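Local coordinates for cell division control protein 53 (Saccharomyces cerevisiae, PDB 3O2P) that serves as the cullin scaffold of SCF E3 ubiquitin ligases, which ubiquitinate target proteins for proteasomal degradation, the piece here being its C-terminal neddylation domain, at residues L16-I28 and S51-A65. Sequence-based numbering, arbitrary orientation.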
ATOM      1  N   LEU B  16      10.900  14.259 -25.269  1.00 35.22           N
ATOM      2  CA  LEU B  16       9.870  13.549 -26.028  1.00 42.51           C
ATOM      3  C   LEU B  16       8.811  12.897 -25.147  1.00 38.87           C
ATOM      4  O   LEU B  16       7.616  13.080 -25.365  1.00 35.99           O
ATOM      5  CB  LEU B  16      10.495  12.484 -26.928  1.00 44.65           C
ATOM      6  CG  LEU B  16      10.934  12.954 -28.311  1.00 55.05           C
ATOM      7  CD1 LEU B  16      11.993  12.025 -28.892  1.00 54.48           C
ATOM      8  CD2 LEU B  16       9.720  13.056 -29.222  1.00 60.98           C
ATOM      9  N   ASN B  17       9.260  12.129 -24.159  1.00 24.81           N
ATOM     10  CA  ASN B  17       8.339  11.451 -23.249  1.00 33.45           C
ATOM     11  C   ASN B  17       7.484  12.415 -22.445  1.00 33.10           C
ATOM     12  O   ASN B  17       6.265  12.237 -22.338  1.00 33.96           O
ATOM     13  CB  ASN B  17       9.079  10.510 -22.295  1.00 34.99           C
ATOM     14  CG  ASN B  17       9.532   9.241 -22.974  1.00 57.50           C
ATOM     15  OD1 ASN B  17       8.787   8.634 -23.743  1.00 66.32           O
ATOM     16  ND2 ASN B  17      10.763   8.831 -22.699  1.00 68.00           N
ATOM     17  N   THR B  18       8.130  13.436 -21.894  1.00 27.46           N
ATOM     18  CA  THR B  18       7.445  14.448 -21.102  1.00 32.45           C
ATOM     19  C   THR B  18       6.309  15.129 -21.876  1.00 31.69           C
ATOM     20  O   THR B  18       5.230  15.361 -21.325  1.00 30.78           O
ATOM     21  CB  THR B  18       8.447  15.498 -20.572  1.00 34.64           C
ATOM     22  OG1 THR B  18       9.244  14.913 -19.530  1.00 33.35           O
ATOM     23  CG2 THR B  18       7.719  16.701 -20.009  1.00 37.72           C
ATOM     24  N   GLU B  19       6.543  15.422 -23.154  1.00 25.22           N
ATOM     25  CA  GLU B  19       5.531  16.066 -23.985  1.00 32.89           C
ATOM     26  C   GLU B  19       4.381  15.126 -24.322  1.00 35.23           C
ATOM     27  O   GLU B  19       3.229  15.554 -24.391  1.00 25.31           O
ATOM     28  CB  GLU B  19       6.148  16.612 -25.265  1.00 35.02           C
ATOM     29  CG  GLU B  19       7.048  17.812 -25.036  1.00 47.86           C
ATOM     30  CD  GLU B  19       7.815  18.217 -26.291  1.00 58.51           C
ATOM     31  OE1 GLU B  19       7.569  17.620 -27.372  1.00 54.08           O
ATOM     32  OE2 GLU B  19       8.665  19.133 -26.188  1.00 63.66           O
ATOM     33  N   ARG B  20       4.690  13.852 -24.550  1.00 35.94           N
ATOM     34  CA  ARG B  20       3.637  12.858 -24.712  1.00 31.69           C
ATOM     35  C   ARG B  20       2.805  12.755 -23.432  1.00 26.96           C
ATOM     36  O   ARG B  20       1.575  12.839 -23.472  1.00 23.97           O
ATOM     37  CB  ARG B  20       4.222  11.488 -25.090  1.00 30.82           C
ATOM     38  CG  ARG B  20       4.809  11.446 -26.507  1.00 35.21           C
ATOM     39  CD  ARG B  20       5.101  10.025 -26.988  1.00 36.83           C
ATOM     40  NE  ARG B  20       6.297   9.457 -26.372  1.00 41.16           N
ATOM     41  CZ  ARG B  20       7.456   9.280 -27.002  1.00 37.21           C
ATOM     42  NH1 ARG B  20       7.581   9.609 -28.284  1.00 32.68           N
ATOM     43  NH2 ARG B  20       8.490   8.760 -26.353  1.00 27.62           N
ATOM     44  N   GLN B  21       3.487  12.585 -22.301  1.00 19.85           N
ATOM     45  CA  GLN B  21       2.818  12.376 -21.019  1.00 19.04           C
ATOM     46  C   GLN B  21       1.948  13.555 -20.623  1.00 22.77           C
ATOM     47  O   GLN B  21       0.807  13.375 -20.202  1.00 23.05           O
ATOM     48  CB  GLN B  21       3.843  12.063 -19.930  1.00 16.42           C
ATOM     49  CG  GLN B  21       4.548  10.724 -20.185  1.00 23.40           C
ATOM     50  CD  GLN B  21       3.553   9.612 -20.445  1.00 27.29           C
ATOM     51  OE1 GLN B  21       3.524   9.007 -21.526  1.00 27.99           O
ATOM     52  NE2 GLN B  21       2.708   9.356 -19.464  1.00 24.24           N
ATOM     53  N   ILE B  22       2.479  14.763 -20.777  1.00 17.86           N
ATOM     54  CA  ILE B  22       1.707  15.958 -20.493  1.00 21.84           C
ATOM     55  C   ILE B  22       0.453  16.012 -21.367  1.00 24.80           C
ATOM     56  O   ILE B  22      -0.611  16.425 -20.911  1.00 20.95           O
ATOM     57  CB  ILE B  22       2.542  17.231 -20.691  1.00 29.15           C
ATOM     58  CG1 ILE B  22       3.427  17.465 -19.461  1.00 28.46           C
ATOM     59  CG2 ILE B  22       1.630  18.433 -20.939  1.00 25.92           C
ATOM     60  CD1 ILE B  22       4.516  18.511 -19.683  1.00 28.46           C
ATOM     61  N   PHE B  23       0.571  15.595 -22.622  1.00 14.71           N
ATOM     62  CA  PHE B  23      -0.602  15.595 -23.486  1.00 21.20           C
ATOM     63  C   PHE B  23      -1.625  14.556 -23.026  1.00 24.81           C
ATOM     64  O   PHE B  23      -2.819  14.851 -22.945  1.00 25.48           O
ATOM     65  CB  PHE B  23      -0.227  15.372 -24.955  1.00 20.63           C
ATOM     66  CG  PHE B  23      -1.416  15.165 -25.845  1.00 20.36           C
ATOM     67  CD1 PHE B  23      -2.095  16.243 -26.387  1.00 28.34           C
ATOM     68  CD2 PHE B  23      -1.872  13.886 -26.109  1.00 23.80           C
ATOM     69  CE1 PHE B  23      -3.209  16.044 -27.198  1.00 35.08           C
ATOM     70  CE2 PHE B  23      -2.982  13.677 -26.911  1.00 32.09           C
ATOM     71  CZ  PHE B  23      -3.655  14.755 -27.456  1.00 28.83           C
ATOM     72  N   LEU B  24      -1.159  13.348 -22.713  1.00 16.70           N
ATOM     73  CA  LEU B  24      -2.062  12.265 -22.344  1.00 21.02           C
ATOM     74  C   LEU B  24      -2.723  12.514 -20.996  1.00 22.51           C
ATOM     75  O   LEU B  24      -3.859  12.105 -20.775  1.00 18.72           O
ATOM     76  CB  LEU B  24      -1.340  10.918 -22.317  1.00 18.08           C
ATOM     77  CG  LEU B  24      -0.849  10.368 -23.647  1.00 22.59           C
ATOM     78  CD1 LEU B  24       0.091   9.180 -23.432  1.00 17.33           C
ATOM     79  CD2 LEU B  24      -2.035   9.996 -24.524  1.00 19.17           C
ATOM     80  N   GLU B  25      -2.007  13.176 -20.091  1.00 18.24           N
ATOM     81  CA  GLU B  25      -2.594  13.516 -18.803  1.00 17.72           C
ATOM     82  C   GLU B  25      -3.782  14.457 -18.952  1.00 17.12           C
ATOM     83  O   GLU B  25      -4.804  14.261 -18.295  1.00 23.51           O
ATOM     84  CB  GLU B  25      -1.554  14.097 -17.839  1.00 10.35           C
ATOM     85  CG  GLU B  25      -0.644  13.026 -17.238  1.00 17.92           C
ATOM     86  CD  GLU B  25       0.335  13.598 -16.220  1.00 22.39           C
ATOM     87  OE1 GLU B  25      -0.061  14.504 -15.451  1.00 26.33           O
ATOM     88  OE2 GLU B  25       1.499  13.142 -16.201  1.00 31.63           O
ATOM     89  N   ALA B  26      -3.652  15.473 -19.802  1.00 17.16           N
ATOM     90  CA  ALA B  26      -4.762  16.410 -20.018  1.00 16.62           C
ATOM     91  C   ALA B  26      -5.906  15.721 -20.753  1.00 22.54           C
ATOM     92  O   ALA B  26      -7.080  15.959 -20.462  1.00 20.65           O
ATOM     93  CB  ALA B  26      -4.306  17.611 -20.791  1.00 16.79           C
ATOM     94  N   CYS B  27      -5.566  14.863 -21.711  1.00 19.01           N
ATOM     95  CA  CYS B  27      -6.591  14.101 -22.409  1.00 21.19           C
ATOM     96  C   CYS B  27      -7.413  13.274 -21.411  1.00 25.36           C
ATOM     97  O   CYS B  27      -8.635  13.304 -21.426  1.00 27.05           O
ATOM     98  CB  CYS B  27      -5.953  13.194 -23.459  1.00 28.32           C
ATOM     99  SG  CYS B  27      -7.138  12.297 -24.470  1.00 42.39           S
ATOM    100  N   ILE B  28      -6.732  12.557 -20.523  1.00 22.88           N
ATOM    101  CA  ILE B  28      -7.410  11.691 -19.570  1.00 18.69           C
ATOM    102  C   ILE B  28      -8.321  12.489 -18.628  1.00 20.63           C
ATOM    103  O   ILE B  28      -9.455  12.082 -18.352  1.00 15.99           O
ATOM    104  CB  ILE B  28      -6.392  10.854 -18.769  1.00 19.14           C
ATOM    105  CG1 ILE B  28      -5.761   9.785 -19.665  1.00 18.94           C
ATOM    106  CG2 ILE B  28      -7.041  10.194 -17.570  1.00 12.55           C
ATOM    107  CD1 ILE B  28      -4.600   9.087 -19.032  1.00 12.19           C
ATOM    108  N   SER B  51      -6.403  10.752 -28.775  1.00 32.43           N
ATOM    109  CA  SER B  51      -5.029  11.215 -28.896  1.00 37.91           C
ATOM    110  C   SER B  51      -4.520  10.973 -30.300  1.00 44.04           C
ATOM    111  O   SER B  51      -3.502  11.529 -30.705  1.00 33.81           O
ATOM    112  CB  SER B  51      -4.123  10.472 -27.922  1.00 40.08           C
ATOM    113  OG  SER B  51      -4.492  10.744 -26.588  1.00 51.58           O
ATOM    114  N   HIS B  52      -5.229  10.127 -31.036  1.00 54.68           N
ATOM    115  CA  HIS B  52      -4.810   9.733 -32.376  1.00 55.44           C
ATOM    116  C   HIS B  52      -4.572  10.931 -33.298  1.00 60.65           C
ATOM    117  O   HIS B  52      -3.724  10.875 -34.188  1.00 59.76           O
ATOM    118  CB  HIS B  52      -5.838   8.784 -32.984  1.00 51.55           C
ATOM    119  CG  HIS B  52      -5.413   8.190 -34.286  1.00 59.17           C
ATOM    120  ND1 HIS B  52      -6.013   8.515 -35.483  1.00 60.57           N
ATOM    121  CD2 HIS B  52      -4.445   7.291 -34.579  1.00 62.48           C
ATOM    122  CE1 HIS B  52      -5.435   7.836 -36.459  1.00 62.19           C
ATOM    123  NE2 HIS B  52      -4.479   7.090 -35.938  1.00 65.89           N
ATOM    124  N   GLN B  53      -5.326  12.007 -33.089  1.00 60.64           N
ATOM    125  CA  GLN B  53      -5.140  13.223 -33.871  1.00 63.92           C
ATOM    126  C   GLN B  53      -3.689  13.692 -33.790  1.00 59.07           C
ATOM    127  O   GLN B  53      -3.109  14.130 -34.785  1.00 62.28           O
ATOM    128  CB  GLN B  53      -6.049  14.333 -33.342  1.00 75.85           C
ATOM    129  CG  GLN B  53      -5.306  15.348 -32.483  1.00 83.73           C
ATOM    130  CD  GLN B  53      -6.216  16.173 -31.606  1.00 89.95           C
ATOM    131  OE1 GLN B  53      -7.273  16.628 -32.039  1.00 94.42           O
ATOM    132  NE2 GLN B  53      -5.802  16.382 -30.363  1.00 90.94           N
ATOM    133  N   ARG B  54      -3.118  13.592 -32.592  1.00 52.55           N
ATOM    134  CA  ARG B  54      -1.806  14.151 -32.277  1.00 42.30           C
ATOM    135  C   ARG B  54      -0.687  13.141 -32.517  1.00 40.29           C
ATOM    136  O   ARG B  54       0.275  13.416 -33.236  1.00 40.14           O
ATOM    137  CB  ARG B  54      -1.795  14.617 -30.815  1.00 37.35           C
ATOM    138  CG  ARG B  54      -0.599  15.454 -30.414  1.00 43.33           C
ATOM    139  CD  ARG B  54      -0.697  16.876 -30.942  1.00 49.04           C
ATOM    140  NE  ARG B  54      -1.705  17.667 -30.239  1.00 59.27           N
ATOM    141  CZ  ARG B  54      -1.475  18.349 -29.119  1.00 52.15           C
ATOM    142  NH1 ARG B  54      -0.268  18.330 -28.564  1.00 46.68           N
ATOM    143  NH2 ARG B  54      -2.452  19.052 -28.558  1.00 38.33           N
ATOM    144  N   PHE B  55      -0.808  11.971 -31.905  1.00 40.85           N
ATOM    145  CA  PHE B  55       0.182  10.924 -32.099  1.00 39.30           C
ATOM    146  C   PHE B  55      -0.411   9.566 -31.749  1.00 34.32           C
ATOM    147  O   PHE B  55      -1.551   9.478 -31.292  1.00 35.95           O
ATOM    148  CB  PHE B  55       1.442  11.196 -31.272  1.00 33.67           C
ATOM    149  CG  PHE B  55       1.268  10.945 -29.806  1.00 37.67           C
ATOM    150  CD1 PHE B  55       1.671   9.739 -29.246  1.00 31.54           C
ATOM    151  CD2 PHE B  55       0.697  11.903 -28.987  1.00 40.04           C
ATOM    152  CE1 PHE B  55       1.509   9.497 -27.898  1.00 24.68           C
ATOM    153  CE2 PHE B  55       0.529  11.665 -27.628  1.00 39.98           C
ATOM    154  CZ  PHE B  55       0.934  10.461 -27.084  1.00 28.30           C
ATOM    155  N   ASN B  56       0.362   8.510 -31.977  1.00 32.68           N
ATOM    156  CA  ASN B  56      -0.092   7.163 -31.673  1.00 40.10           C
ATOM    157  C   ASN B  56       0.268   6.737 -30.244  1.00 47.29           C
ATOM    158  O   ASN B  56       1.364   6.240 -29.980  1.00 48.16           O
ATOM    159  CB  ASN B  56       0.447   6.161 -32.689  1.00 39.51           C
ATOM    160  CG  ASN B  56      -0.051   4.758 -32.425  1.00 55.88           C
ATOM    161  OD1 ASN B  56       0.735   3.830 -32.226  1.00 62.47           O
ATOM    162  ND2 ASN B  56      -1.372   4.602 -32.388  1.00 56.38           N
ATOM    163  N   ALA B  57      -0.670   6.941 -29.330  1.00 40.92           N
ATOM    164  CA  ALA B  57      -0.448   6.642 -27.925  1.00 32.11           C
ATOM    165  C   ALA B  57      -0.406   5.139 -27.685  1.00 28.66           C
ATOM    166  O   ALA B  57      -1.324   4.415 -28.068  1.00 29.61           O
ATOM    167  CB  ALA B  57      -1.539   7.287 -27.076  1.00 24.33           C
ATOM    168  N   LYS B  58       0.671   4.673 -27.058  1.00 23.51           N
ATOM    169  CA  LYS B  58       0.775   3.282 -26.647  1.00 23.63           C
ATOM    170  C   LYS B  58       0.124   3.106 -25.273  1.00 34.12           C
ATOM    171  O   LYS B  58       0.114   4.035 -24.458  1.00 33.21           O
ATOM    172  CB  LYS B  58       2.243   2.853 -26.569  1.00 20.79           C
ATOM    173  CG  LYS B  58       2.975   2.841 -27.904  1.00 20.68           C
ATOM    174  CD  LYS B  58       2.397   1.818 -28.866  1.00 22.39           C
ATOM    175  CE  LYS B  58       3.180   1.858 -30.181  1.00 29.43           C
ATOM    176  NZ  LYS B  58       2.878   0.668 -31.031  1.00 27.56           N
ATOM    177  N   VAL B  59      -0.398   1.910 -25.015  1.00 23.26           N
ATOM    178  CA  VAL B  59      -1.085   1.643 -23.764  1.00 26.58           C
ATOM    179  C   VAL B  59      -0.169   1.966 -22.584  1.00 28.33           C
ATOM    180  O   VAL B  59      -0.588   2.588 -21.603  1.00 24.22           O
ATOM    181  CB  VAL B  59      -1.555   0.177 -23.684  1.00 26.87           C
ATOM    182  CG1 VAL B  59      -2.052  -0.162 -22.274  1.00 19.56           C
ATOM    183  CG2 VAL B  59      -2.636  -0.092 -24.730  1.00 26.57           C
ATOM    184  N   SER B  60       1.086   1.551 -22.695  1.00 19.70           N
ATOM    185  CA  SER B  60       2.054   1.777 -21.634  1.00 24.59           C
ATOM    186  C   SER B  60       2.207   3.265 -21.328  1.00 24.85           C
ATOM    187  O   SER B  60       2.433   3.641 -20.184  1.00 19.18           O
ATOM    188  CB  SER B  60       3.406   1.173 -22.005  1.00 24.90           C
ATOM    189  OG  SER B  60       3.988   1.867 -23.087  1.00 30.88           O
ATOM    190  N   MET B  61       2.088   4.110 -22.349  1.00 20.85           N
ATOM    191  CA  MET B  61       2.168   5.548 -22.120  1.00 24.16           C
ATOM    192  C   MET B  61       0.939   6.024 -21.384  1.00 19.81           C
ATOM    193  O   MET B  61       1.033   6.853 -20.475  1.00 22.08           O
ATOM    194  CB  MET B  61       2.272   6.315 -23.435  1.00 25.23           C
ATOM    195  CG  MET B  61       3.512   6.020 -24.221  1.00 27.60           C
ATOM    196  SD  MET B  61       3.331   6.694 -25.867  1.00 28.40           S
ATOM    197  CE  MET B  61       4.877   6.148 -26.609  1.00 32.26           C
ATOM    198  N   VAL B  62      -0.217   5.510 -21.791  1.00 19.60           N
ATOM    199  CA  VAL B  62      -1.474   5.910 -21.169  1.00 21.56           C
ATOM    200  C   VAL B  62      -1.510   5.515 -19.689  1.00 19.32           C
ATOM    201  O   VAL B  62      -1.932   6.298 -18.838  1.00 20.31           O
ATOM    202  CB  VAL B  62      -2.692   5.336 -21.901  1.00 17.66           C
ATOM    203  CG1 VAL B  62      -3.990   5.756 -21.182  1.00 17.08           C
ATOM    204  CG2 VAL B  62      -2.717   5.834 -23.332  1.00 13.47           C
ATOM    205  N   LYS B  63      -1.038   4.310 -19.394  1.00 17.29           N
ATOM    206  CA  LYS B  63      -0.978   3.821 -18.028  1.00 18.40           C
ATOM    207  C   LYS B  63      -0.053   4.658 -17.145  1.00 18.03           C
ATOM    208  O   LYS B  63      -0.388   4.910 -15.992  1.00 19.67           O
ATOM    209  CB  LYS B  63      -0.574   2.354 -18.013  1.00 15.41           C
ATOM    210  CG  LYS B  63      -1.574   1.486 -18.749  1.00 30.15           C
ATOM    211  CD  LYS B  63      -1.319   0.018 -18.504  1.00 28.60           C
ATOM    212  CE  LYS B  63      -1.493  -0.323 -17.050  1.00 22.12           C
ATOM    213  NZ  LYS B  63      -1.034  -1.698 -16.760  1.00 26.53           N
ATOM    214  N   ARG B  64       1.097   5.079 -17.672  1.00 17.65           N
ATOM    215  CA  ARG B  64       1.961   6.012 -16.939  1.00 20.38           C
ATOM    216  C   ARG B  64       1.208   7.306 -16.611  1.00 20.64           C
ATOM    217  O   ARG B  64       1.248   7.791 -15.478  1.00 20.44           O
ATOM    218  CB  ARG B  64       3.260   6.327 -17.703  1.00 21.40           C
ATOM    219  CG  ARG B  64       4.205   5.127 -17.818  1.00 41.07           C
ATOM    220  CD  ARG B  64       5.662   5.528 -18.096  1.00 48.45           C
ATOM    221  NE  ARG B  64       5.818   6.358 -19.288  1.00 54.51           N
ATOM    222  CZ  ARG B  64       5.787   5.899 -20.536  1.00 58.46           C
ATOM    223  NH1 ARG B  64       5.597   4.607 -20.772  1.00 60.66           N
ATOM    224  NH2 ARG B  64       5.944   6.736 -21.548  1.00 55.84           N
ATOM    225  N   ALA B  65       0.515   7.855 -17.604  1.00 12.59           N
ATOM    226  CA  ALA B  65      -0.301   9.049 -17.401  1.00 12.21           C
ATOM    227  C   ALA B  65      -1.344   8.807 -16.295  1.00 21.84           C
ATOM    228  O   ALA B  65      -1.544   9.646 -15.403  1.00 18.44           O
ATOM    229  CB  ALA B  65      -0.979   9.459 -18.721  1.00 13.52           C
TER
HETATM  230  O   HOH W   1       5.644   8.919 -22.827  1.00 37.33           O
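Phe23 and Phe55 are the two rings of this contact in the winged-helix neddylation domain of the cullin. Arg54 lies over one face of the Phe23 ring: its CB sits 4.2 Å from the ring centroid in a CH-pi contact. The chain of Arg54 then bends at chi2 and chi3, which brings a face of its guanidinium over Phe23 CE1. The edge of Phe23 meets Ser51, whose OG is 3.3 Å from CE2. That hydroxyl is hydrogen-bonded to the backbone oxygen of Cys47. One face of the Phe55 ring carries Arg20 CG, and its edge meets Leu24 and Phe23. The two ring planes stand 68° apart.

Helix 8-35 packs against helix 59-71 and the loop before it; the axes of helix 16-28 and helix 59-65 cross at -68°. Leu24 is a knob set among Ser51, Met61, Val62 and Ala65, with its CD1 3.6 Å from Met61 CB. Ala65 returns the fit as a knob among Gln21, Leu24, Glu25 and Ile28. Cys47 of helix 40-51 also touches Leu24 and Ile28, so three helices share this core. Glu25 reaches past Ala65 to a salt bridge with Lys72. Lys33, by similarity the NEDD8 acceptor and not modified here, lies further along helix 8-35.

Polar groups border the core near Arg20. Met61 lays its CE over one face of the Arg20 guanidinium, 3.6 Å from NE. Arg20 NH2 also donates to Asn17 OD1, from above the carbonyl plane. Gln21 folds back at chi2 (-51°), which turns its amide to helix 59-71. There Gln21 NE2 donates to Met61 O at 3.2 Å, and the same oxygen accepts from Ala65 N at 3.1 Å.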